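Local atomic coordinates of O-methyltransferase, SAM-dependent (Legionella pneumophila subsp. pneumophila, PDB entry 3R3H), a protein that probably transfers methyl groups from S-adenosylmethionine to oxygen atoms of its substrates. Residues Pro25-Leu30 and Ala75-Leu80; Ala40-Ala45 and Leu67-Gly72. All blocks are in the same frame, centred on the assembly; numbering follows the deposited sequence.

Contact 1 of 2, residues Pro25-Leu30 and Ala75-Leu80; sequences PALAAL and ALAMSL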
loop_
_atom_site.group_PDB
_atom_site.type_symbol
_atom_site.label_atom_id
_atom_site.label_comp_id
_atom_site.label_asym_id
_atom_site.label_seq_id
_atom_site.Cartn_x
_atom_site.Cartn_y
_atom_site.Cartn_z
ATOM N N PRO A 25 -12.249 -8.615 -17.412
ATOM C CA PRO A 25 -13.644 -8.998 -17.696
ATOM C C PRO A 25 -14.281 -10.073 -16.822
ATOM O O PRO A 25 -15.417 -9.913 -16.362
ATOM C CB PRO A 25 -13.609 -9.390 -19.177
ATOM C CG PRO A 25 -12.134 -9.586 -19.485
ATOM C CD PRO A 25 -11.479 -8.526 -18.665
ATOM N N ALA A 26 -13.560 -11.171 -16.613
ATOM C CA ALA A 26 -14.058 -12.265 -15.784
ATOM C C ALA A 26 -14.253 -11.753 -14.363
ATOM O O ALA A 26 -15.200 -12.146 -13.682
ATOM C CB ALA A 26 -13.078 -13.416 -15.801
ATOM N N LEU A 27 -13.353 -10.873 -13.921
ATOM C CA LEU A 27 -13.451 -10.283 -12.587
ATOM C C LEU A 27 -14.711 -9.433 -12.515
ATOM O O LEU A 27 -15.596 -9.673 -11.689
ATOM C CB LEU A 27 -12.247 -9.386 -12.298
ATOM C CG LEU A 27 -10.974 -9.982 -11.725
ATOM C CD1 LEU A 27 -9.951 -8.876 -11.531
ATOM C CD2 LEU A 27 -11.299 -10.669 -10.416
ATOM N N ALA A 28 -14.772 -8.438 -13.395
ATOM C CA ALA A 28 -15.898 -7.521 -13.444
ATOM C C ALA A 28 -17.209 -8.305 -13.507
ATOM O O ALA A 28 -18.198 -7.945 -12.852
ATOM C CB ALA A 28 -15.762 -6.611 -14.656
ATOM N N ALA A 29 -17.195 -9.385 -14.288
ATOM C CA ALA A 29 -18.355 -10.251 -14.475
ATOM C C ALA A 29 -18.692 -11.007 -13.198
ATOM O O ALA A 29 -19.859 -11.097 -12.810
ATOM C CB ALA A 29 -18.076 -11.234 -15.610
ATOM N N LEU A 30 -17.664 -11.563 -12.558
ATOM C CA LEU A 30 -17.869 -12.296 -11.314
ATOM C C LEU A 30 -18.493 -11.302 -10.333
ATOM O O LEU A 30 -19.491 -11.597 -9.674
ATOM C CB LEU A 30 -16.527 -12.822 -10.768
ATOM C CG LEU A 30 -16.527 -13.935 -9.699
ATOM C CD1 LEU A 30 -15.117 -14.511 -9.551
ATOM C CD2 LEU A 30 -17.039 -13.398 -8.377
ATOM N N ALA A 75 -9.593 -14.317 -5.200
ATOM C CA ALA A 75 -8.772 -15.470 -5.569
ATOM C C ALA A 75 -8.387 -15.385 -7.055
ATOM O O ALA A 75 -7.275 -15.780 -7.455
ATOM C CB ALA A 75 -9.541 -16.771 -5.296
ATOM N N LEU A 76 -9.318 -14.866 -7.857
ATOM C CA LEU A 76 -9.106 -14.719 -9.281
ATOM C C LEU A 76 -8.086 -13.624 -9.535
ATOM O O LEU A 76 -7.072 -13.839 -10.223
ATOM C CB LEU A 76 -10.428 -14.369 -9.949
ATOM C CG LEU A 76 -10.381 -14.133 -11.465
ATOM C CD1 LEU A 76 -9.847 -15.378 -12.173
ATOM C CD2 LEU A 76 -11.780 -13.792 -11.942
ATOM N N ALA A 77 -8.364 -12.448 -8.971
ATOM C CA ALA A 77 -7.478 -11.286 -9.109
ATOM C C ALA A 77 -6.060 -11.659 -8.723
ATOM O O ALA A 77 -5.115 -11.277 -9.399
ATOM C CB ALA A 77 -7.964 -10.141 -8.222
ATOM N N MET A 78 -5.923 -12.410 -7.632
ATOM C CA MET A 78 -4.617 -12.841 -7.149
ATOM C C MET A 78 -3.864 -13.708 -8.163
ATOM O O MET A 78 -2.674 -13.475 -8.401
ATOM C CB MET A 78 -4.763 -13.595 -5.815
ATOM C CG MET A 78 -4.645 -12.686 -4.586
ATOM S SD MET A 78 -4.903 -13.495 -2.983
ATOM C CE MET A 78 -6.083 -12.364 -2.262
ATOM N N SER A 79 -4.533 -14.696 -8.767
ATOM C CA SER A 79 -3.833 -15.554 -9.730
ATOM C C SER A 79 -3.558 -14.826 -11.039
ATOM O O SER A 79 -2.631 -15.170 -11.767
ATOM C CB SER A 79 -4.607 -16.854 -9.996
ATOM O OG SER A 79 -5.703 -16.655 -10.857
ATOM N N LEU A 80 -4.360 -13.809 -11.332
ATOM C CA LEU A 80 -4.169 -13.025 -12.553
ATOM C C LEU A 80 -2.858 -12.267 -12.485
ATOM O O LEU A 80 -2.250 -11.974 -13.510
ATOM C CB LEU A 80 -5.305 -12.023 -12.740
ATOM C CG LEU A 80 -6.617 -12.564 -13.296
ATOM C CD1 LEU A 80 -7.660 -11.460 -13.258
ATOM C CD2 LEU A 80 -6.415 -13.046 -14.729
#
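Ala-26 meets Leu-76 at the start of a helix pair packed mainly through aliphatic side chains. Its CB points at the partner helix and lies 4.1 Å from CD2 of Leu-76. Next along the helix, Leu-27 makes the broadest contact of this segment. With chi1 at -87°, its CG stands beside its own backbone N, and the two methyls fork over the helix opposite. CD2 of Leu-27 slides alongside Leu-76, 3.5 Å from that residue's CD2, and also rests 4.0 Å from CB of Ala-77. The other branch goes to a different partner: CD1 of Leu-27 meets CD1 of Leu-80 tip to tip at 3.9 Å. Segments 25-30 and 75-80 run antiparallel, at 171°, with their axes 10.1 Å apart at closest approach. One of the two helices, 73-80, follows the first strand of the Rossmann-like sheet found in class I methyltransferases and touches it through Ala-75 and Met-78, while helix 25-32 from the N-terminal region packs against this helix. One turn beyond Ala-26, Leu-30 sends CD1 past Leu-76 in the opposite direction, 4.2 Å from its CD2. That single methyl of Leu-76 thus sits among Ala-26, Leu-27 and Leu-30. The extended first torsion of Leu-76 (178°) carries it out to them, while Trp-105 of helix 102-107 also touches the Leu-76 side chain. Tyr-104 of the same helix lies against Leu-30.

Contact 2 of 2, residues Ala40-Ala45 and Leu67-Gly72; sequences ANMQVA and LGTFTG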
loop_
_atom_site.group_PDB
_atom_site.type_symbol
_atom_site.label_atom_id
_atom_site.label_comp_id
_atom_site.label_asym_id
_atom_site.label_seq_id
_atom_site.Cartn_x
_atom_site.Cartn_y
_atom_site.Cartn_z
ATOM N N ALA A 40 -21.308 -10.121 -1.390
ATOM C CA ALA A 40 -20.535 -9.054 -2.026
ATOM C C ALA A 40 -19.904 -8.049 -1.047
ATOM O O ALA A 40 -18.892 -7.414 -1.360
ATOM C CB ALA A 40 -21.422 -8.322 -3.043
ATOM N N ASN A 41 -20.509 -7.916 0.133
ATOM C CA ASN A 41 -20.023 -7.008 1.176
ATOM C C ASN A 41 -18.728 -7.483 1.824
ATOM O O ASN A 41 -17.838 -6.671 2.072
ATOM C CB ASN A 41 -21.083 -6.814 2.267
ATOM C CG ASN A 41 -22.253 -5.954 1.812
ATOM O OD1 ASN A 41 -22.068 -4.836 1.319
ATOM N ND2 ASN A 41 -23.470 -6.469 1.995
ATOM N N MET A 42 -18.626 -8.781 2.107
ATOM C CA MET A 42 -17.412 -9.326 2.718
ATOM C C MET A 42 -16.300 -9.376 1.674
ATOM O O MET A 42 -15.147 -9.703 1.975
ATOM C CB MET A 42 -17.636 -10.744 3.265
ATOM C CG MET A 42 -19.046 -11.304 3.113
ATOM S SD MET A 42 -19.982 -11.312 4.664
ATOM C CE MET A 42 -19.574 -12.910 5.348
ATOM N N GLN A 43 -16.659 -9.029 0.445
ATOM C CA GLN A 43 -15.721 -9.063 -0.665
ATOM C C GLN A 43 -14.799 -7.855 -0.754
ATOM O O GLN A 43 -15.229 -6.710 -0.596
ATOM C CB GLN A 43 -16.497 -9.242 -1.967
ATOM C CG GLN A 43 -16.364 -10.628 -2.580
ATOM C CD GLN A 43 -16.201 -11.746 -1.550
ATOM O OE1 GLN A 43 -17.011 -11.898 -0.631
ATOM N NE2 GLN A 43 -15.148 -12.545 -1.717
ATOM N N VAL A 44 -13.522 -8.136 -0.999
ATOM C CA VAL A 44 -12.511 -7.106 -1.110
ATOM C C VAL A 44 -12.989 -6.135 -2.207
ATOM O O VAL A 44 -13.728 -6.533 -3.111
ATOM C CB VAL A 44 -11.103 -7.765 -1.424
ATOM C CG1 VAL A 44 -10.935 -8.021 -2.913
ATOM C CG2 VAL A 44 -9.990 -6.902 -0.895
ATOM N N ALA A 45 -12.610 -4.864 -2.109
ATOM C CA ALA A 45 -13.032 -3.880 -3.095
ATOM C C ALA A 45 -12.143 -3.977 -4.317
ATOM O O ALA A 45 -10.978 -4.369 -4.222
ATOM C CB ALA A 45 -12.962 -2.491 -2.518
ATOM N N LEU A 67 -7.866 -16.377 3.183
ATOM C CA LEU A 67 -8.897 -16.993 4.026
ATOM C C LEU A 67 -10.065 -16.038 4.109
ATOM O O LEU A 67 -9.872 -14.815 4.081
ATOM C CB LEU A 67 -8.415 -17.203 5.454
ATOM C CG LEU A 67 -7.021 -17.670 5.860
ATOM C CD1 LEU A 67 -5.936 -16.689 5.425
ATOM C CD2 LEU A 67 -7.027 -17.776 7.380
ATOM N N GLY A 68 -11.273 -16.576 4.236
ATOM C CA GLY A 68 -12.420 -15.695 4.317
ATOM C C GLY A 68 -13.680 -16.327 3.790
ATOM O O GLY A 68 -13.742 -17.535 3.566
ATOM N N THR A 69 -14.705 -15.503 3.631
ATOM C CA THR A 69 -15.982 -15.961 3.105
ATOM C C THR A 69 -15.996 -15.252 1.744
ATOM O O THR A 69 -16.268 -14.038 1.633
ATOM C CB THR A 69 -17.163 -15.525 4.006
ATOM O OG1 THR A 69 -17.343 -14.106 3.919
ATOM C CG2 THR A 69 -16.882 -15.895 5.454
ATOM N N PHE A 70 -15.680 -16.040 0.714
ATOM C CA PHE A 70 -15.534 -15.544 -0.646
ATOM C C PHE A 70 -16.551 -15.861 -1.725
ATOM O O PHE A 70 -17.322 -16.830 -1.647
ATOM C CB PHE A 70 -14.189 -16.000 -1.186
ATOM C CG PHE A 70 -13.028 -15.667 -0.305
ATOM C CD1 PHE A 70 -12.735 -14.339 0.011
ATOM C CD2 PHE A 70 -12.169 -16.673 0.134
ATOM C CE1 PHE A 70 -11.599 -14.016 0.740
ATOM C CE2 PHE A 70 -11.020 -16.370 0.868
ATOM C CZ PHE A 70 -10.733 -15.036 1.169
ATOM N N THR A 71 -16.495 -15.018 -2.756
ATOM C CA THR A 71 -17.299 -15.168 -3.964
ATOM C C THR A 71 -16.307 -15.792 -4.972
ATOM O O THR A 71 -16.713 -16.443 -5.949
ATOM C CB THR A 71 -17.804 -13.802 -4.531
ATOM O OG1 THR A 71 -16.702 -12.890 -4.691
ATOM C CG2 THR A 71 -18.877 -13.211 -3.617
ATOM N N GLY A 72 -15.010 -15.605 -4.705
ATOM C CA GLY A 72 -13.982 -16.143 -5.571
ATOM C C GLY A 72 -13.338 -15.057 -6.404
ATOM O O GLY A 72 -12.528 -15.338 -7.286
#
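Phe-70 and Gln-43 meet at the rim of the aromatic ring: the amide end of Gln-43 stands close to the ring plane, beside CD1, with the backbone N of Leu-67 also at the edge. One face of the ring is covered by the chain's own backbone, Gly-68 C lying 3.9 Å above its centre. Gly-68 has no CB, which would run into CZ of the ring and, at phi 152°, into the preceding carbonyl; the main chain can therefore lie this close. CB of Phe-70 leaves the backbone away from the 40-45 loop, and chi1 of -52° sets the ring beside its own N, so that mainly CB and CD1 come near Gln-43. Thr-71 also packs against the glutamine. The two side chains slide past each other in opposite directions, with Gln-43 CG 3.7 Å from Thr-71 CG2 and Gln-43 CD 3.4 Å from Thr-71 OG1. Farther out, the exposed Met-42, whose tip is placed doubtfully, crosses the Thr-69 side chain at about a right angle. The sequence LGTFTG corresponds to the first signature motif of these methyltransferases, the glycine-containing turn that in relatives lies against S-adenosylmethionine. It leaves strand 63-68 between two parallel neighbours: Leu-67 bonds through its backbone to Asp-143, Gly-68 to Ile-93, and Phe-70 N to a carboxylate oxygen of Asp-92. Gly-72 then occupies the N-cap position of helix 73-80, while the other segment runs on through Val-44, packed on Ala-49 and Met-52, into helix 46-59.

Contact 2 is nested along the chain inside the loop closed by contact 1, and the two illustrate how one strand-turn-helix unit can be covered at successive points. Segment 67-72 ends strand 63-68 and leads directly into the helix that carries 75-80. The centres of the two contacts are about 12 Å apart, yet Leu-30 of contact 1 also packs on contact 2: its CD1 lies 3.5 Å from Gly-72 O, and its CD2 is 3.7 Å from Thr-71 OG1. Trp-105 is a second bridge, since its NE1 donates to Gly-72 O. Contact 2 lies nearer the middle of the chain, at the probable cofactor-binding turn, whereas contact 1 packs the helix that follows it.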